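PDB 2QZQ: axin interactor, dorsalization-associated protein from Danio rerio, which acts as a ventralizing factor in the embryo, binding axin and blocking its homodimerization and JNK activation, and carries a C2-type C-terminal domain, the part crystallised here. Local coordinates for residues I32-T37 with T54-R59; I46-V51 with I73-E78; F105-M110 with F129-L134. One frame throughout, in Å; residues are numbered along the deposited sequence.

Overall arrangement
All three contacts lie in the C2-type beta sandwich that forms the C-terminal domain. Contact 1 joins strand 34-41 to the loop running from strand 52-53 to strand 59-60, and contact 2 joins the loop just before strand 52-53 to the one after strand 64-72. Their segments alternate along the chain and their centres are about 22 Å apart, yet they touch where Thr37 packs on Val51. Contact 3, later in the sequence, ties strand 99-109 to the loop after strand 116-124. Its centre is about 15 Å from that of contact 2 and about 21 Å from that of contact 1, on the opposite side of the chain's centre from contact 1.

Contact 1 of 3, residues I32-T37 with T54-R59; sequences IDPYIT and TPVATR
Three hydrogen bonds join Pro34 and Ile36 to Thr54 and Ala57. The amide of Thr54 gives a nearly straight bond to Ile36 O (N to O 2.8 Å), and Ala57 N donates to Pro34 O at 2.9 Å. Between these backbone bonds the Thr54 hydroxyl stands in for a main-chain acceptor: Ile36 N donates to Thr54 OG1 at 3.1 Å with an angle of 165° at the hydrogen. The same hydroxyl donates to Pro55 O, 2.7 Å from OG1, and thus accepts from strand 34-41 while giving its proton to its own loop. With OG1 between the backbone N and the carbonyl carbon (chi1 73°), the hydroxyl reaches both partners, and CG2, anti to the carbonyl carbon, lies against Ile36 O and CB.

Pro34 O has a second neighbour in Val56 CA, which makes a CA-H...O contact of 3.3 Å. Around these polar atoms the packing is modest. Val56 spreads its methyls over Asp33, CG1 on CA (3.6 Å) and CG2 beside O. Tyr35 meets the loop with CB, 3.5 Å from Thr54 OG1; the near part of its ring borders Thr54 O and Val56 CG2, while the hydroxyl end leads away. Pro34 lays CG and CD against Ala57 O. On the inner side Ile36 and Thr54 both rest on Phe67 and Ile20 of the strands beyond, and Ala57 rests on Ile65.

The loop therefore follows the strand edge in roughly antiparallel fashion although it has no regular strand structure of its own. Both segments fall within a region that is probably axin-binding, judged from related proteins. The chemistry implies that a threonine hydroxyl supplies the acceptor for Ile36 N, so that this amide is bonded between the two backbone bonds.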
loop_
_atom_site.group_PDB
_atom_site.type_symbol
_atom_site.label_atom_id
_atom_site.label_comp_id
_atom_site.label_asym_id
_atom_site.label_seq_id
_atom_site.Cartn_x
_atom_site.Cartn_y
_atom_site.Cartn_z
ATOM N N ILE A 32 0.831 17.328 1.576
ATOM C CA ILE A 32 1.950 17.664 2.453
ATOM C C ILE A 32 2.417 16.457 3.268
ATOM O O ILE A 32 1.605 15.764 3.897
ATOM C CB ILE A 32 1.559 18.844 3.434
ATOM C CG1 ILE A 32 1.015 20.062 2.652
ATOM C CG2 ILE A 32 2.743 19.198 4.322
ATOM C CD1 ILE A 32 1.966 20.616 1.570
ATOM N N ASP A 33 3.723 16.202 3.230
ATOM C CA ASP A 33 4.362 15.112 3.989
ATOM C C ASP A 33 3.656 13.779 3.724
ATOM O O ASP A 33 3.218 13.091 4.654
ATOM C CB ASP A 33 4.393 15.422 5.486
ATOM C CG ASP A 33 5.277 16.625 5.813
ATOM O OD1 ASP A 33 6.104 17.005 4.974
ATOM O OD2 ASP A 33 5.124 17.170 6.916
ATOM N N PRO A 34 3.547 13.422 2.444
ATOM C CA PRO A 34 2.793 12.202 2.103
ATOM C C PRO A 34 3.537 10.920 2.470
ATOM O O PRO A 34 4.771 10.832 2.339
ATOM C CB PRO A 34 2.619 12.310 0.588
ATOM C CG PRO A 34 3.821 13.091 0.131
ATOM C CD PRO A 34 4.089 14.108 1.251
ATOM N N TYR A 35 2.793 9.919 2.915
ATOM C CA TYR A 35 3.379 8.592 3.114
ATOM C C TYR A 35 2.324 7.509 2.969
ATOM O O TYR A 35 1.144 7.795 2.804
ATOM C CB TYR A 35 4.112 8.469 4.454
ATOM C CG TYR A 35 3.224 8.504 5.678
ATOM C CD1 TYR A 35 2.811 9.729 6.237
ATOM C CD2 TYR A 35 2.800 7.323 6.285
ATOM C CE1 TYR A 35 1.994 9.761 7.377
ATOM C CE2 TYR A 35 1.980 7.338 7.416
ATOM C CZ TYR A 35 1.601 8.572 7.970
ATOM O OH TYR A 35 0.792 8.586 9.087
ATOM N N ILE A 36 2.770 6.259 3.006
ATOM C CA ILE A 36 1.845 5.126 2.854
ATOM C C ILE A 36 2.006 4.143 3.987
ATOM O O ILE A 36 3.123 3.813 4.379
ATOM C CB ILE A 36 2.020 4.437 1.473
ATOM C CG1 ILE A 36 1.535 5.384 0.367
ATOM C CG2 ILE A 36 1.243 3.039 1.397
ATOM C CD1 ILE A 36 1.774 4.840 -1.093
ATOM N N THR A 37 0.863 3.675 4.496
ATOM C CA THR A 37 0.797 2.635 5.484
ATOM C C THR A 37 0.383 1.370 4.762
ATOM O O THR A 37 -0.657 1.338 4.070
ATOM C CB THR A 37 -0.221 2.953 6.568
ATOM O OG1 THR A 37 0.231 4.093 7.287
ATOM C CG2 THR A 37 -0.378 1.784 7.574
ATOM N N THR A 54 5.757 3.799 5.245
ATOM C CA THR A 54 6.897 4.290 4.484
ATOM C C THR A 54 7.405 5.566 5.174
ATOM O O THR A 54 6.657 6.211 5.944
ATOM C CB THR A 54 6.628 4.619 2.990
ATOM O OG1 THR A 54 5.857 5.825 2.874
ATOM C CG2 THR A 54 5.950 3.436 2.208
ATOM N N PRO A 55 8.682 5.908 4.931
ATOM C CA PRO A 55 9.095 7.279 5.220
ATOM C C PRO A 55 8.272 8.230 4.368
ATOM O O PRO A 55 7.659 7.814 3.362
ATOM C CB PRO A 55 10.533 7.338 4.718
ATOM C CG PRO A 55 11.007 5.902 4.664
ATOM C CD PRO A 55 9.780 5.071 4.403
ATOM N N VAL A 56 8.280 9.505 4.753
ATOM C CA VAL A 56 7.671 10.563 3.950
ATOM C C VAL A 56 8.358 10.712 2.590
ATOM O O VAL A 56 9.591 10.708 2.476
ATOM C CB VAL A 56 7.631 11.908 4.740
ATOM C CG1 VAL A 56 7.363 13.111 3.825
ATOM C CG2 VAL A 56 6.570 11.823 5.801
ATOM N N ALA A 57 7.547 10.822 1.549
ATOM C CA ALA A 57 8.044 10.978 0.201
ATOM C C ALA A 57 8.218 12.471 -0.093
ATOM O O ALA A 57 7.341 13.285 0.238
ATOM C CB ALA A 57 7.074 10.344 -0.802
ATOM N N THR A 58 9.321 12.814 -0.748
ATOM C CA THR A 58 9.658 14.219 -1.010
ATOM C C THR A 58 9.624 14.535 -2.492
ATOM O O THR A 58 9.554 15.701 -2.889
ATOM C CB THR A 58 11.058 14.573 -0.403
ATOM O OG1 THR A 58 12.038 13.643 -0.890
ATOM C CG2 THR A 58 11.004 14.462 1.120
ATOM N N ARG A 59 9.657 13.498 -3.326
ATOM C CA ARG A 59 9.682 13.703 -4.761
ATOM C C ARG A 59 8.254 13.858 -5.290
ATOM O O ARG A 59 7.594 12.867 -5.614
ATOM C CB ARG A 59 10.442 12.565 -5.470
ATOM C CG ARG A 59 11.920 12.390 -5.011
ATOM C CD ARG A 59 12.439 10.966 -5.330
ATOM N NE ARG A 59 12.233 10.648 -6.740
ATOM C CZ ARG A 59 12.013 9.427 -7.215
ATOM N NH1 ARG A 59 11.951 8.374 -6.392
ATOM N NH2 ARG A 59 11.849 9.263 -8.519
#

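Contact 2 of 3, residues I46-V51 with I73-E78; sequences IDLNPV and IQRHLE
Two loops of the C2-type sandwich meet where Leu48 and Asn49 face Gln74 and Arg75: one leads into strand 52-53, the other leaves strand 64-72. A hydrogen bond runs from Arg75 NH2 to Leu48 O at 2.9 Å. It is bent, with 138° at the hydrogen, and the donor lies well off the C=O direction and somewhat out of the carbonyl plane. Arg75 reaches it with CG anti to the backbone N (chi1 -158°) and a bend further out at chi3. The side chains of Leu48 and Arg75 cross at about a right angle, placing Leu48 CB 3.7 Å from NH2 and Leu48 CD2 3.8 Å from the same nitrogen.

Asn49 lies between Arg75 and the backbone of Gln74. Its amide end lies against the Gln74 peptide and the root of the Arg75 side chain, with the amide plane turned 46° from the guanidinium. Farther along, Pro50 CD rests on Gln74 CB at 4.2 Å. The polar end of Gln74 turns from this junction, its NE2 donating to Glu72 O and Pro5 O. Behind the loops, Leu48 and Asn49 pack on Val40 of strand 34-41, whereas Ile73 lies on Leu16 and Leu18 of strand 15-24.

Arg75 NH1 has a further bond to Lys79 O, so the guanidinium links backbone carbonyls of both loops. With these two main-chain carbonyls as acceptors, one from each loop, the positive charge is probably eased by polar oxygens, not neutralised by a carboxylate in this contact.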
loop_
_atom_site.group_PDB
_atom_site.type_symbol
_atom_site.label_atom_id
_atom_site.label_comp_id
_atom_site.label_asym_id
_atom_site.label_seq_id
_atom_site.Cartn_x
_atom_site.Cartn_y
_atom_site.Cartn_z
ATOM N N ILE A 46 -8.882 -7.642 10.129
ATOM C CA ILE A 46 -7.963 -7.729 11.270
ATOM C C ILE A 46 -6.539 -7.921 10.795
ATOM O O ILE A 46 -6.279 -8.767 9.937
ATOM C CB ILE A 46 -8.327 -8.914 12.245
ATOM C CG1 ILE A 46 -9.781 -8.823 12.737
ATOM C CG2 ILE A 46 -7.313 -9.025 13.427
ATOM C CD1 ILE A 46 -10.246 -7.439 13.207
ATOM N N ASP A 47 -5.621 -7.135 11.365
ATOM C CA ASP A 47 -4.187 -7.259 11.100
ATOM C C ASP A 47 -3.598 -8.644 11.342
ATOM O O ASP A 47 -3.720 -9.205 12.433
ATOM C CB ASP A 47 -3.401 -6.241 11.904
ATOM C CG ASP A 47 -3.477 -4.861 11.303
ATOM O OD1 ASP A 47 -3.123 -4.686 10.115
ATOM O OD2 ASP A 47 -3.919 -3.965 12.026
ATOM N N LEU A 48 -2.980 -9.182 10.296
ATOM C CA LEU A 48 -2.323 -10.481 10.338
ATOM C C LEU A 48 -0.831 -10.286 10.594
ATOM O O LEU A 48 -0.130 -11.222 10.980
ATOM C CB LEU A 48 -2.531 -11.211 9.008
ATOM C CG LEU A 48 -3.911 -11.810 8.716
ATOM C CD1 LEU A 48 -4.041 -12.015 7.216
ATOM C CD2 LEU A 48 -4.100 -13.139 9.456
ATOM N N ASN A 49 -0.369 -9.056 10.358
ATOM C CA ASN A 49 1.033 -8.662 10.395
ATOM C C ASN A 49 1.149 -7.296 11.087
ATOM O O ASN A 49 0.137 -6.568 11.197
ATOM C CB ASN A 49 1.586 -8.447 8.978
ATOM C CG ASN A 49 1.767 -9.728 8.183
ATOM O OD1 ASN A 49 1.493 -10.843 8.653
ATOM N ND2 ASN A 49 2.243 -9.568 6.959
ATOM N N PRO A 50 2.380 -6.925 11.519
ATOM C CA PRO A 50 2.628 -5.543 11.954
ATOM C C PRO A 50 2.461 -4.574 10.792
ATOM O O PRO A 50 2.878 -4.872 9.663
ATOM C CB PRO A 50 4.086 -5.557 12.423
ATOM C CG PRO A 50 4.679 -6.795 11.839
ATOM C CD PRO A 50 3.569 -7.780 11.688
ATOM N N VAL A 51 1.856 -3.435 11.098
ATOM C CA VAL A 51 1.587 -2.368 10.148
ATOM C C VAL A 51 2.919 -1.684 9.901
ATOM O O VAL A 51 3.723 -1.573 10.832
ATOM C CB VAL A 51 0.506 -1.416 10.734
ATOM C CG1 VAL A 51 0.167 -0.315 9.779
ATOM C CG2 VAL A 51 -0.770 -2.215 11.047
ATOM N N ILE A 73 6.816 -7.765 2.998
ATOM C CA ILE A 73 5.609 -8.347 3.593
ATOM C C ILE A 73 6.004 -9.368 4.665
ATOM O O ILE A 73 6.750 -10.316 4.391
ATOM C CB ILE A 73 4.685 -8.942 2.492
ATOM C CG1 ILE A 73 4.205 -7.813 1.578
ATOM C CG2 ILE A 73 3.466 -9.659 3.094
ATOM C CD1 ILE A 73 3.469 -6.693 2.327
ATOM N N GLN A 74 5.498 -9.152 5.878
ATOM C CA GLN A 74 5.991 -9.805 7.085
ATOM C C GLN A 74 5.343 -11.154 7.367
ATOM O O GLN A 74 5.017 -11.486 8.503
ATOM C CB GLN A 74 5.831 -8.860 8.279
ATOM C CG GLN A 74 6.686 -7.607 8.140
ATOM C CD GLN A 74 8.171 -7.919 8.206
ATOM O OE1 GLN A 74 8.643 -8.489 9.196
ATOM N NE2 GLN A 74 8.911 -7.544 7.176
ATOM N N ARG A 75 5.154 -11.936 6.314
ATOM C CA ARG A 75 4.797 -13.340 6.477
ATOM C C ARG A 75 5.076 -14.072 5.176
ATOM O O ARG A 75 4.785 -13.565 4.089
ATOM C CB ARG A 75 3.332 -13.531 6.904
ATOM C CG ARG A 75 3.088 -14.880 7.586
ATOM C CD ARG A 75 1.589 -15.211 7.765
ATOM N NE ARG A 75 1.008 -14.497 8.903
ATOM C CZ ARG A 75 -0.172 -14.771 9.456
ATOM N NH1 ARG A 75 -0.925 -15.762 8.994
ATOM N NH2 ARG A 75 -0.603 -14.048 10.485
ATOM N N HIS A 76 5.637 -15.270 5.294
ATOM C CA HIS A 76 5.767 -16.156 4.124
ATOM C C HIS A 76 4.399 -16.380 3.490
ATOM O O HIS A 76 3.415 -16.649 4.176
ATOM C CB HIS A 76 6.474 -17.477 4.512
ATOM C CG HIS A 76 7.874 -17.270 5.004
ATOM N ND1 HIS A 76 8.161 -16.983 6.322
ATOM C CD2 HIS A 76 9.058 -17.258 4.350
ATOM C CE1 HIS A 76 9.467 -16.821 6.461
ATOM N NE2 HIS A 76 10.034 -16.979 5.277
ATOM N N LEU A 77 4.331 -16.219 2.174
ATOM C CA LEU A 77 3.043 -16.220 1.451
ATOM C C LEU A 77 2.169 -17.442 1.715
ATOM O O LEU A 77 0.968 -17.304 1.889
ATOM C CB LEU A 77 3.251 -16.029 -0.058
ATOM C CG LEU A 77 3.870 -14.719 -0.537
ATOM C CD1 LEU A 77 3.968 -14.689 -2.055
ATOM C CD2 LEU A 77 3.090 -13.504 0.021
ATOM N N GLU A 78 2.779 -18.631 1.780
ATOM C CA GLU A 78 2.041 -19.889 1.975
ATOM C C GLU A 78 1.351 -19.986 3.338
ATOM O O GLU A 78 0.463 -20.833 3.545
ATOM C CB GLU A 78 2.973 -21.098 1.731
ATOM C CG GLU A 78 3.524 -21.189 0.299
ATOM C CD GLU A 78 4.768 -20.354 0.077
ATOM O OE1 GLU A 78 5.186 -19.667 1.026
ATOM O OE2 GLU A 78 5.351 -20.382 -1.029
#

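Contact 3 of 3, residues F105-M110 with F129-L134; sequences FAFMEM and FKRKKL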
loop_
_atom_site.group_PDB
_atom_site.type_symbol
_atom_site.label_atom_id
_atom_site.label_comp_id
_atom_site.label_asym_id
_atom_site.label_seq_id
_atom_site.Cartn_x
_atom_site.Cartn_y
_atom_site.Cartn_z
ATOM N N PHE A 105 -7.173 4.692 -0.284
ATOM C CA PHE A 105 -6.504 3.418 -0.113
ATOM C C PHE A 105 -6.617 2.530 -1.363
ATOM O O PHE A 105 -7.475 2.722 -2.245
ATOM C CB PHE A 105 -7.047 2.680 1.112
ATOM C CG PHE A 105 -8.489 2.204 0.951
ATOM C CD1 PHE A 105 -9.551 3.079 1.135
ATOM C CD2 PHE A 105 -8.761 0.886 0.599
ATOM C CE1 PHE A 105 -10.870 2.643 1.003
ATOM C CE2 PHE A 105 -10.087 0.421 0.459
ATOM C CZ PHE A 105 -11.140 1.296 0.651
ATOM N N ALA A 106 -5.720 1.561 -1.423
ATOM C CA ALA A 106 -5.723 0.546 -2.474
ATOM C C ALA A 106 -5.551 -0.750 -1.727
ATOM O O ALA A 106 -4.995 -0.777 -0.627
ATOM C CB ALA A 106 -4.541 0.759 -3.437
ATOM N N PHE A 107 -5.991 -1.848 -2.328
ATOM C CA PHE A 107 -5.699 -3.123 -1.729
ATOM C C PHE A 107 -5.470 -4.140 -2.816
ATOM O O PHE A 107 -5.830 -3.915 -3.977
ATOM C CB PHE A 107 -6.842 -3.567 -0.806
ATOM C CG PHE A 107 -8.154 -3.768 -1.517
ATOM C CD1 PHE A 107 -8.982 -2.696 -1.798
ATOM C CD2 PHE A 107 -8.549 -5.048 -1.921
ATOM C CE1 PHE A 107 -10.225 -2.886 -2.427
ATOM C CE2 PHE A 107 -9.745 -5.242 -2.577
ATOM C CZ PHE A 107 -10.593 -4.187 -2.825
HETATM N N MSE A 108 -4.859 -5.253 -2.431
HETATM C CA MSE A 108 -4.744 -6.388 -3.331
HETATM C C MSE A 108 -5.024 -7.690 -2.611
HETATM O O MSE A 108 -4.509 -7.919 -1.516
HETATM C CB MSE A 108 -3.405 -6.413 -4.077
HETATM C CG MSE A 108 -2.144 -6.269 -3.252
HETATM SE SE MSE A 108 -0.563 -6.342 -4.500
HETATM C CE MSE A 108 -0.321 -8.029 -4.464
ATOM N N GLU A 109 -5.865 -8.517 -3.239
ATOM C CA GLU A 109 -6.178 -9.861 -2.756
ATOM C C GLU A 109 -5.020 -10.832 -3.018
ATOM O O GLU A 109 -4.128 -10.554 -3.816
ATOM C CB GLU A 109 -7.480 -10.392 -3.387
ATOM C CG GLU A 109 -8.776 -9.544 -3.165
ATOM C CD GLU A 109 -9.321 -9.535 -1.715
ATOM O OE1 GLU A 109 -8.883 -10.332 -0.858
ATOM O OE2 GLU A 109 -10.219 -8.711 -1.417
HETATM N N MSE A 110 -5.048 -11.982 -2.355
HETATM C CA MSE A 110 -3.973 -12.982 -2.485
HETATM C C MSE A 110 -3.732 -13.455 -3.923
HETATM O O MSE A 110 -2.585 -13.654 -4.339
HETATM C CB MSE A 110 -4.287 -14.199 -1.612
HETATM C CG MSE A 110 -4.250 -13.940 -0.126
HETATM SE SE MSE A 110 -2.554 -13.161 0.553
HETATM C CE MSE A 110 -1.243 -13.683 -0.595
ATOM N N PHE A 129 -11.364 -1.923 5.617
ATOM C CA PHE A 129 -10.469 -3.053 5.714
ATOM C C PHE A 129 -11.118 -4.403 5.433
ATOM O O PHE A 129 -10.425 -5.397 5.273
ATOM C CB PHE A 129 -9.754 -3.063 7.068
ATOM C CG PHE A 129 -8.730 -1.959 7.224
ATOM C CD1 PHE A 129 -7.639 -1.874 6.368
ATOM C CD2 PHE A 129 -8.861 -1.011 8.239
ATOM C CE1 PHE A 129 -6.678 -0.876 6.541
ATOM C CE2 PHE A 129 -7.908 -0.015 8.415
ATOM C CZ PHE A 129 -6.821 0.051 7.554
ATOM N N LYS A 130 -12.443 -4.418 5.313
ATOM C CA LYS A 130 -13.146 -5.601 4.806
ATOM C C LYS A 130 -13.419 -5.500 3.295
ATOM O O LYS A 130 -13.879 -6.476 2.689
ATOM C CB LYS A 130 -14.447 -5.813 5.581
ATOM C CG LYS A 130 -14.231 -6.181 7.056
ATOM C CD LYS A 130 -15.547 -6.182 7.765
ATOM C CE LYS A 130 -15.355 -6.407 9.252
ATOM N NZ LYS A 130 -16.661 -6.301 9.938
ATOM N N ARG A 131 -13.077 -4.343 2.698
ATOM C CA ARG A 131 -13.307 -4.028 1.263
ATOM C C ARG A 131 -14.693 -4.440 0.712
ATOM O O ARG A 131 -14.838 -4.938 -0.399
ATOM C CB ARG A 131 -12.135 -4.467 0.349
ATOM C CG ARG A 131 -11.714 -5.920 0.384
ATOM C CD ARG A 131 -10.630 -6.226 1.423
ATOM N NE ARG A 131 -10.263 -7.652 1.394
ATOM C CZ ARG A 131 -9.884 -8.373 2.460
ATOM N NH1 ARG A 131 -9.806 -7.845 3.698
ATOM N NH2 ARG A 131 -9.550 -9.630 2.276
ATOM N N LYS A 132 -15.705 -4.197 1.529
ATOM C CA LYS A 132 -17.096 -4.537 1.216
ATOM C C LYS A 132 -17.810 -3.411 0.472
ATOM O O LYS A 132 -18.659 -3.668 -0.379
ATOM C CB LYS A 132 -17.845 -4.803 2.526
ATOM C CG LYS A 132 -17.393 -6.028 3.319
ATOM C CD LYS A 132 -17.179 -7.208 2.418
ATOM C CE LYS A 132 -17.591 -8.512 3.083
ATOM N NZ LYS A 132 -17.916 -9.462 1.980
ATOM N N LYS A 133 -17.499 -2.171 0.832
ATOM C CA LYS A 133 -18.123 -1.007 0.213
ATOM C C LYS A 133 -17.047 -0.031 -0.230
ATOM O O LYS A 133 -16.311 0.475 0.599
ATOM C CB LYS A 133 -19.104 -0.316 1.162
ATOM C CG LYS A 133 -20.480 -0.966 1.235
ATOM C CD LYS A 133 -21.330 -0.407 2.401
ATOM C CE LYS A 133 -21.794 1.009 2.150
ATOM N NZ LYS A 133 -22.853 1.303 3.185
ATOM N N LEU A 134 -16.977 0.214 -1.537
ATOM C CA LEU A 134 -15.887 0.989 -2.166
ATOM C C LEU A 134 -16.391 2.181 -2.986
ATOM O O LEU A 134 -17.306 2.049 -3.803
ATOM C CB LEU A 134 -15.027 0.056 -3.042
ATOM C CG LEU A 134 -14.493 -1.219 -2.353
ATOM C CD1 LEU A 134 -13.824 -2.176 -3.321
ATOM C CD2 LEU A 134 -13.506 -0.846 -1.193
#
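Arg131, Phe107 and Leu134 bury the most surface here, and Arg131 lies at the centre. Its aliphatic part crosses the Phe107 ring: CB stands 3.5 Å above the ring plane, offset toward the rim, in a CH-pi contact, and CG continues over CE2 at 3.6 Å. CG of Arg131 sits between the backbone N and the carbonyl carbon (chi1 56°), and a bend at chi2 turns CD toward Glu109 OE2.

There the two charged groups meet tip to tip, the guanidinium side-on. NE donates almost straight to Glu109 OE2 at 3.0 Å, and NH2 gives a longer bond of 3.3 Å to OE1, one nitrogen to each oxygen. Both oxygens are approached on their syn sides, although the planes of the two groups are 37° apart. On the far side NH1 donates to Phe129 O at 3.0 Å and to Asp42 O, which would help to fix the rotation of the guanidinium. An alanine in place of Arg131 would probably leave Glu109 without its salt-bridge partner and uncover part of the Phe107 face, although CB would still touch the ring.

Leu134 divides its branches between two rings: CD1 meets the Phe107 edge at CE1 (3.8 Å), and CD2 meets the Phe105 edge at CZ (3.7 Å). Phe105 and Phe107 point to the same side of strand 99-109, as residues two apart in a beta strand do. The long loop between strands 116-124 and 144-151 thus folds back over one face of the C2-type beta sandwich.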